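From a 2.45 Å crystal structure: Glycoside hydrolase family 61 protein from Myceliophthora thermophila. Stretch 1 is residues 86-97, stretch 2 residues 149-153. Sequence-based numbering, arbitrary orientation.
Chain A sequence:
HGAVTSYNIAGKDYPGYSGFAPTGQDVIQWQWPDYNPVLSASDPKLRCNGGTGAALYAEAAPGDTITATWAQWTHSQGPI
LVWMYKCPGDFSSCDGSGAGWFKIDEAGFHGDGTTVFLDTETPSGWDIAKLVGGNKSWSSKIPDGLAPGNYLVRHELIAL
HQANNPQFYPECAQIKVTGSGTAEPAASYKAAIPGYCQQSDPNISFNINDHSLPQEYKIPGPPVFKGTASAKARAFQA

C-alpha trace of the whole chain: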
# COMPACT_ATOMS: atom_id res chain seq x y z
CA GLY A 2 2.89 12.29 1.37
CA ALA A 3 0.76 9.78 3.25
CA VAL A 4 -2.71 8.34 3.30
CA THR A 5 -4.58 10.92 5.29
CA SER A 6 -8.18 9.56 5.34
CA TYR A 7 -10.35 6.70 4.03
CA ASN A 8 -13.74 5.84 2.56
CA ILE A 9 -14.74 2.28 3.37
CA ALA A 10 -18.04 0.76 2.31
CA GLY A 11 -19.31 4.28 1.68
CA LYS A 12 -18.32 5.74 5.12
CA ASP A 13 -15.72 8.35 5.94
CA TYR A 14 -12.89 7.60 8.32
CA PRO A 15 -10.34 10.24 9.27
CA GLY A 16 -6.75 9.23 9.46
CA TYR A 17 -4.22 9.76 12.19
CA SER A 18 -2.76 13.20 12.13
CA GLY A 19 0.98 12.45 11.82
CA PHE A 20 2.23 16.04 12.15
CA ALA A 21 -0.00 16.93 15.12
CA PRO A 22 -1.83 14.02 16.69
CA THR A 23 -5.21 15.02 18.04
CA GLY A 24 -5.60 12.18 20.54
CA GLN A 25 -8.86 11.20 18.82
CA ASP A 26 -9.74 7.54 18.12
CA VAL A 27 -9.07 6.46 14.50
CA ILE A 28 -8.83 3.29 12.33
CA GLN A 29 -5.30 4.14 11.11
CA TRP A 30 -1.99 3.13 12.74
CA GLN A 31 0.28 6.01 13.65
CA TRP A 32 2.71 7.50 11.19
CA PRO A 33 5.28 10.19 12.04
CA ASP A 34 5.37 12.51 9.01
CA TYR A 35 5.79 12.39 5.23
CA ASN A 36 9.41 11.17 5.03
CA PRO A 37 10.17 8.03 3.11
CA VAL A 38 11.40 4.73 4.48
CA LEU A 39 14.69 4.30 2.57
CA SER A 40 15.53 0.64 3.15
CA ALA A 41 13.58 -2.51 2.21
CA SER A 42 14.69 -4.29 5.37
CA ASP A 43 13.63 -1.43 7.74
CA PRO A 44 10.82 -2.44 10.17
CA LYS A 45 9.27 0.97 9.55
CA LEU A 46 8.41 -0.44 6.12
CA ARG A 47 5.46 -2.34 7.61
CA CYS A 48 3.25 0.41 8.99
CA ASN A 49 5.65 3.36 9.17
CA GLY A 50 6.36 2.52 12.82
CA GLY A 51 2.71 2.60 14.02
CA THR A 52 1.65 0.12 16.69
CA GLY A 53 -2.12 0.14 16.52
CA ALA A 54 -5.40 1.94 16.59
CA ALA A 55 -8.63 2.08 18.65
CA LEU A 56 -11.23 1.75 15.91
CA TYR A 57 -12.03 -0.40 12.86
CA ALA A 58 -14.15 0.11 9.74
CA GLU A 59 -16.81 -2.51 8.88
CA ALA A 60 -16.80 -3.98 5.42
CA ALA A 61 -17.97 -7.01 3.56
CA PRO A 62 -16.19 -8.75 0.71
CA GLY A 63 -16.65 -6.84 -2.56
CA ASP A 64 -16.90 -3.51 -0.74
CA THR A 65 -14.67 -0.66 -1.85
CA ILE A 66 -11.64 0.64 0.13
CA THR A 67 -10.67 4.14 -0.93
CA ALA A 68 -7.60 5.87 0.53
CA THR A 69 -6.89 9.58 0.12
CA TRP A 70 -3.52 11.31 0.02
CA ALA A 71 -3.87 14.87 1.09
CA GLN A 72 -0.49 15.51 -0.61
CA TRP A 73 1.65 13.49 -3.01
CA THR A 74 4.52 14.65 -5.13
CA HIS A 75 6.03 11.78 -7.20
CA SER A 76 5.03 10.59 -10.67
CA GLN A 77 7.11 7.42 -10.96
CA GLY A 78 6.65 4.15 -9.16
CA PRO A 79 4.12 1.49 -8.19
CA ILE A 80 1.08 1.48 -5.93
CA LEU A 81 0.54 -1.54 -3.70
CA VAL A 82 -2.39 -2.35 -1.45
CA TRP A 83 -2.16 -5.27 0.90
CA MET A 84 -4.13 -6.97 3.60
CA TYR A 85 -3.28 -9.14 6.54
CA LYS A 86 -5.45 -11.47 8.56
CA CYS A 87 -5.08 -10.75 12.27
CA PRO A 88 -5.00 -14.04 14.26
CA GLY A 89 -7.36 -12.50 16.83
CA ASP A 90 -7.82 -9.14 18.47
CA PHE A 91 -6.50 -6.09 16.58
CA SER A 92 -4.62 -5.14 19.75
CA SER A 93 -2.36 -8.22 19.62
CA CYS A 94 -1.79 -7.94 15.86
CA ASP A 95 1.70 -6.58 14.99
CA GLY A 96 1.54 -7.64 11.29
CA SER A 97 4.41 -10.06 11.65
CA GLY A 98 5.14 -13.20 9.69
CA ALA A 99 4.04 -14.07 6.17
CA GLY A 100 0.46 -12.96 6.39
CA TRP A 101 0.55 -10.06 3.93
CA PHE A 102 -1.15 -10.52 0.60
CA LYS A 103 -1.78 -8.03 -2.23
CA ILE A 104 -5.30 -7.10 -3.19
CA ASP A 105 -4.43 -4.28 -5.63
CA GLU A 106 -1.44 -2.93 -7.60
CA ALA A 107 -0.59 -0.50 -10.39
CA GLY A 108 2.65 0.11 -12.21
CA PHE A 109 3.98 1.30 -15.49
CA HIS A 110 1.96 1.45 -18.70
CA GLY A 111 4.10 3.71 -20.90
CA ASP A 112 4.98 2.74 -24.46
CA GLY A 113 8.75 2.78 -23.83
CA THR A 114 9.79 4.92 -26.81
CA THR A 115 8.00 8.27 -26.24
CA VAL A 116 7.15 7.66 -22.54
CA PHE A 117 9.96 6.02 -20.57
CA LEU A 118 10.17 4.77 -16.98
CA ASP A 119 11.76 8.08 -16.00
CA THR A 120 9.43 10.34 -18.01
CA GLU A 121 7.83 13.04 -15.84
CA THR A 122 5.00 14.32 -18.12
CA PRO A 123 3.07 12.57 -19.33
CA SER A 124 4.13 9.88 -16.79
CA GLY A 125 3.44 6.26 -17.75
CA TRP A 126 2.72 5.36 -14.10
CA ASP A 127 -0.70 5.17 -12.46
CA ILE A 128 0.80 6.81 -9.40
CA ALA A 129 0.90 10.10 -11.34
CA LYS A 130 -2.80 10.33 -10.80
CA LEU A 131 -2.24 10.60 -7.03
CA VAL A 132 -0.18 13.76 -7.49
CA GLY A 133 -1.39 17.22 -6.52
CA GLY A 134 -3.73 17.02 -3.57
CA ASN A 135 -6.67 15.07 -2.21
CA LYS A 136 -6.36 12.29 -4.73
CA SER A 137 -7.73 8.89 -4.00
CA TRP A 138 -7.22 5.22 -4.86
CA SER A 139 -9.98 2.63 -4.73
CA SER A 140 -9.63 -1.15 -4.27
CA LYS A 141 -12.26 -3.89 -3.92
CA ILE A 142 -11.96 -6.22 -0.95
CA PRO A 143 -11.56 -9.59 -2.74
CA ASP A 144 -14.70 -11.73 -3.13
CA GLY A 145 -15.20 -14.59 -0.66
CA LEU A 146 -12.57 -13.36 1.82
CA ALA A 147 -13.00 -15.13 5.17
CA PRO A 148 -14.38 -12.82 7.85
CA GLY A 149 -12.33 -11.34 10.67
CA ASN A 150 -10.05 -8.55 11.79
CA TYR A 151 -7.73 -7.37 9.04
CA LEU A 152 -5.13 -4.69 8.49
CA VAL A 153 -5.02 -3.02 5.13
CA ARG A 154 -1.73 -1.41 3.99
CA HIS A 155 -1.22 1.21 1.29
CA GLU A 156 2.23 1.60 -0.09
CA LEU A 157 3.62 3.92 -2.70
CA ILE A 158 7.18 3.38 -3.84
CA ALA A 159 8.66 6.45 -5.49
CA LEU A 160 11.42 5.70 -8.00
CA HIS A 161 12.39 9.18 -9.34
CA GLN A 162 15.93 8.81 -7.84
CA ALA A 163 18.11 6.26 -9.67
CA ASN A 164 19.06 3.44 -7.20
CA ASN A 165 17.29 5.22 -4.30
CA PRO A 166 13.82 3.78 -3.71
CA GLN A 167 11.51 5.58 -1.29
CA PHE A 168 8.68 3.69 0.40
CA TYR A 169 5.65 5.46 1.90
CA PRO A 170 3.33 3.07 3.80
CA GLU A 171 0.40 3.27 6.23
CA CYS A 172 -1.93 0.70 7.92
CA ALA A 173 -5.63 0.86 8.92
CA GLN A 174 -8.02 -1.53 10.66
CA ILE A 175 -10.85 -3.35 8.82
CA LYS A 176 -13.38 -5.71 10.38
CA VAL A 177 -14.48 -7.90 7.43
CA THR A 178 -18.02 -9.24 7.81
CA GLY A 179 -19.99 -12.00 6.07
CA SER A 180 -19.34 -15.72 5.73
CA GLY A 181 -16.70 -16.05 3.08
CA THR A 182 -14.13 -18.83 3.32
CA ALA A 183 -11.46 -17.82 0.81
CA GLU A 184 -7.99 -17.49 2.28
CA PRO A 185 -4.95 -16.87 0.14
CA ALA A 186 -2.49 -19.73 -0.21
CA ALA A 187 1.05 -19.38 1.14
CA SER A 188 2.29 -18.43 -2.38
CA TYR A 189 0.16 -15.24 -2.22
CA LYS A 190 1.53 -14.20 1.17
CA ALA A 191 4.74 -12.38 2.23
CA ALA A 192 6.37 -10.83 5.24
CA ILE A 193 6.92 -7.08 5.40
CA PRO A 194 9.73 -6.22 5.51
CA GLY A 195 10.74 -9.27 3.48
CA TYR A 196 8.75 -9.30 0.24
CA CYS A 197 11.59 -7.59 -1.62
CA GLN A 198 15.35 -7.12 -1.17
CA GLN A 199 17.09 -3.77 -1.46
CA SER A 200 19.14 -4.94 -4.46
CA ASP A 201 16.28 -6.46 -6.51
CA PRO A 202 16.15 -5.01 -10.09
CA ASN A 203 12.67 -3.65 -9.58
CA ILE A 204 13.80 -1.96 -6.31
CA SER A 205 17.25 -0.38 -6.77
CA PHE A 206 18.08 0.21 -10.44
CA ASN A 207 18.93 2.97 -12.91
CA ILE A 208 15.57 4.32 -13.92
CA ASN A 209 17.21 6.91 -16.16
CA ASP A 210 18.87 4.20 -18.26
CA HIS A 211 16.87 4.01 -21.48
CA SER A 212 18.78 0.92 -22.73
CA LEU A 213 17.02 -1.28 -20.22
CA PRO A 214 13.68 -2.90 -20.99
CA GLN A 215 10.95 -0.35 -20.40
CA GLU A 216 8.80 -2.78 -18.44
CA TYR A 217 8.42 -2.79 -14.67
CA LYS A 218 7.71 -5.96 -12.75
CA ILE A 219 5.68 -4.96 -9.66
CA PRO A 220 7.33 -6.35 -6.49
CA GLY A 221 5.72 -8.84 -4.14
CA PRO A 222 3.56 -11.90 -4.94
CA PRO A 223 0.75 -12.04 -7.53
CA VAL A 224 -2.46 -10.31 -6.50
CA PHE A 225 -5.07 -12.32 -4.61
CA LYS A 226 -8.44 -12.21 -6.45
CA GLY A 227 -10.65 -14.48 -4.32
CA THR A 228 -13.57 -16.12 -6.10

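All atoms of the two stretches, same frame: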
# COMPACT_ATOMS: atom_id res chain seq x y z
N LYS A 86 -4.48 -10.88 7.66
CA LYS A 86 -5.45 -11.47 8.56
C LYS A 86 -4.92 -11.53 9.99
O LYS A 86 -4.06 -12.35 10.29
CB LYS A 86 -5.79 -12.87 8.07
CG LYS A 86 -6.76 -13.63 8.97
CD LYS A 86 -8.20 -13.30 8.66
CE LYS A 86 -9.14 -13.75 9.76
NZ LYS A 86 -9.20 -15.23 9.87
N CYS A 87 -5.45 -10.69 10.86
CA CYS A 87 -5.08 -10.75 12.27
C CYS A 87 -5.54 -12.09 12.88
O CYS A 87 -6.68 -12.48 12.73
CB CYS A 87 -5.68 -9.56 13.05
SG CYS A 87 -4.97 -7.94 12.65
N PRO A 88 -4.64 -12.78 13.60
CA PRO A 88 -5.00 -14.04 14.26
C PRO A 88 -6.17 -13.89 15.21
O PRO A 88 -7.01 -14.78 15.29
CB PRO A 88 -3.74 -14.41 15.07
CG PRO A 88 -2.63 -13.60 14.50
CD PRO A 88 -3.23 -12.38 13.86
N GLY A 89 -6.22 -12.77 15.95
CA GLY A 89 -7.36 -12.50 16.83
C GLY A 89 -7.72 -11.05 16.94
O GLY A 89 -8.16 -10.41 15.97
N ASP A 90 -7.55 -10.53 18.14
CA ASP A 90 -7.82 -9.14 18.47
C ASP A 90 -6.90 -8.23 17.66
O ASP A 90 -5.71 -8.55 17.50
CB ASP A 90 -7.52 -8.99 19.96
CG ASP A 90 -7.91 -7.65 20.52
OD1 ASP A 90 -8.65 -6.91 19.85
OD2 ASP A 90 -7.44 -7.33 21.65
N PHE A 91 -7.39 -7.10 17.17
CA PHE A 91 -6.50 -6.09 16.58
C PHE A 91 -5.36 -5.69 17.51
O PHE A 91 -4.26 -5.40 17.07
CB PHE A 91 -7.22 -4.79 16.26
CG PHE A 91 -8.12 -4.86 15.07
CD1 PHE A 91 -7.58 -4.94 13.80
CD2 PHE A 91 -9.50 -4.79 15.22
CE1 PHE A 91 -8.40 -4.98 12.69
CE2 PHE A 91 -10.32 -4.81 14.12
CZ PHE A 91 -9.77 -4.90 12.85
N SER A 92 -5.62 -5.62 18.81
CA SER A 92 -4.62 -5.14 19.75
C SER A 92 -3.39 -6.03 19.83
O SER A 92 -2.32 -5.56 20.20
CB SER A 92 -5.22 -4.98 21.14
OG SER A 92 -6.40 -4.20 21.06
N SER A 93 -3.52 -7.32 19.50
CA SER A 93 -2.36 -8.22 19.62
C SER A 93 -1.76 -8.52 18.24
O SER A 93 -0.87 -9.34 18.11
CB SER A 93 -2.71 -9.50 20.39
OG SER A 93 -3.90 -10.05 19.92
N CYS A 94 -2.25 -7.81 17.24
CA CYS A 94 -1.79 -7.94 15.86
C CYS A 94 -0.65 -6.93 15.67
O CYS A 94 -0.87 -5.73 15.82
CB CYS A 94 -2.97 -7.58 14.97
SG CYS A 94 -2.92 -8.08 13.24
N ASP A 95 0.55 -7.43 15.38
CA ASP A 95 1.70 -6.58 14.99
C ASP A 95 2.03 -6.65 13.47
O ASP A 95 2.90 -5.92 12.98
CB ASP A 95 2.94 -6.96 15.80
CG ASP A 95 3.22 -8.48 15.81
OD1 ASP A 95 2.84 -9.18 14.84
OD2 ASP A 95 3.81 -8.98 16.81
N GLY A 96 1.36 -7.53 12.73
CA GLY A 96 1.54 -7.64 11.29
C GLY A 96 2.73 -8.47 10.92
O GLY A 96 3.27 -8.35 9.81
N SER A 97 3.15 -9.33 11.84
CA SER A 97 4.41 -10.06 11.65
C SER A 97 4.16 -11.39 10.98
O SER A 97 3.03 -11.89 10.96
CB SER A 97 5.11 -10.32 12.97
OG SER A 97 4.28 -11.15 13.77
N GLY A 149 -13.09 -11.52 9.43
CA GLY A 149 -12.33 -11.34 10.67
C GLY A 149 -11.71 -9.97 10.75
O GLY A 149 -12.05 -9.08 9.97
N ASN A 150 -10.77 -9.80 11.67
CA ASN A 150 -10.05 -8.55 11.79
C ASN A 150 -8.88 -8.52 10.85
O ASN A 150 -8.04 -9.42 10.91
CB ASN A 150 -9.56 -8.35 13.21
CG ASN A 150 -10.69 -8.37 14.21
OD1 ASN A 150 -11.86 -8.13 13.87
ND2 ASN A 150 -10.36 -8.69 15.44
N TYR A 151 -8.82 -7.50 9.99
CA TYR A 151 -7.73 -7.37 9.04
C TYR A 151 -7.09 -6.00 9.09
O TYR A 151 -7.75 -5.00 9.34
CB TYR A 151 -8.21 -7.56 7.60
CG TYR A 151 -8.59 -8.95 7.16
CD1 TYR A 151 -9.87 -9.43 7.37
CD2 TYR A 151 -7.70 -9.73 6.44
CE1 TYR A 151 -10.25 -10.69 6.93
CE2 TYR A 151 -8.06 -11.01 5.99
CZ TYR A 151 -9.34 -11.49 6.23
OH TYR A 151 -9.75 -12.75 5.81
N LEU A 152 -5.80 -5.95 8.79
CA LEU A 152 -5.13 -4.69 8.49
C LEU A 152 -5.13 -4.54 7.00
O LEU A 152 -5.11 -5.52 6.26
CB LEU A 152 -3.70 -4.69 8.98
CG LEU A 152 -3.45 -5.18 10.40
CD1 LEU A 152 -1.97 -5.12 10.70
CD2 LEU A 152 -4.24 -4.36 11.40
N VAL A 153 -5.18 -3.30 6.54
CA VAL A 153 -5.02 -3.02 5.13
C VAL A 153 -3.87 -2.05 5.04
O VAL A 153 -3.80 -1.16 5.86
CB VAL A 153 -6.26 -2.38 4.53
CG1 VAL A 153 -6.69 -1.15 5.33
CG2 VAL A 153 -6.02 -2.03 3.07
O HOH W 1 -9.29 -12.12 12.71

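The apolar centre of this contact is built around Leu 152 and a disulfide. Cys 87 SG and Cys 94 SG are bonded at 2.1 Å, closing the loop of the first stretch on itself, and the bridge presents its sulfurs to the leucine: Cys 87 SG lies 3.9 Å from Leu 152 CG and Cys 94 SG 4.0 Å from Leu 152 CD1. The covalent link thus doubles as packing surface. The CA-to-CB bond of Leu 152 points sideways, yet its branches reach the loop; Leu 152 CD2 approaches Phe 91 CD1 at 4.2 Å, near the plane of the ring.

Phe 91 extends this centre toward Asn 150. Asn 150 CB sits over one ring face, 3.6 Å from the centroid of the Phe 91 ring and 17° off its normal, a CH-pi contact that uses the aliphatic base of a polar side chain. The far end of that side chain serves the loop: Asn 150 ND2 donates to Gly 89 O at 2.8 Å, so one residue both packs against the aromatic ring and satisfies a carbonyl of the turn.

The backbone fixes the register. Lys 86 and Tyr 151 form an antiparallel, non-hydrogen-bonded pair with side chains on the same face of the sheet, and Lys 86 CD rests over the tyrosine ring, 3.2 Å from Tyr 151 CZ. Next to this pair, Cys 87 N donates to Asn 150 O at 2.9 Å. Between the same two residues, Cys 87 O and Asn 150 N are too far apart for a direct bond, and water 1 bridges them, accepting from Asn 150 N at 2.9 Å and donating to Cys 87 O at 2.6 Å.

At the edge, the lysine chain passes Gly 149, with Lys 86 CE 4.1 Å from Gly 149 CA. An ideal CB there would clash with Lys 86 CE at 2.7 Å, and the backbone angles alone already call for glycine.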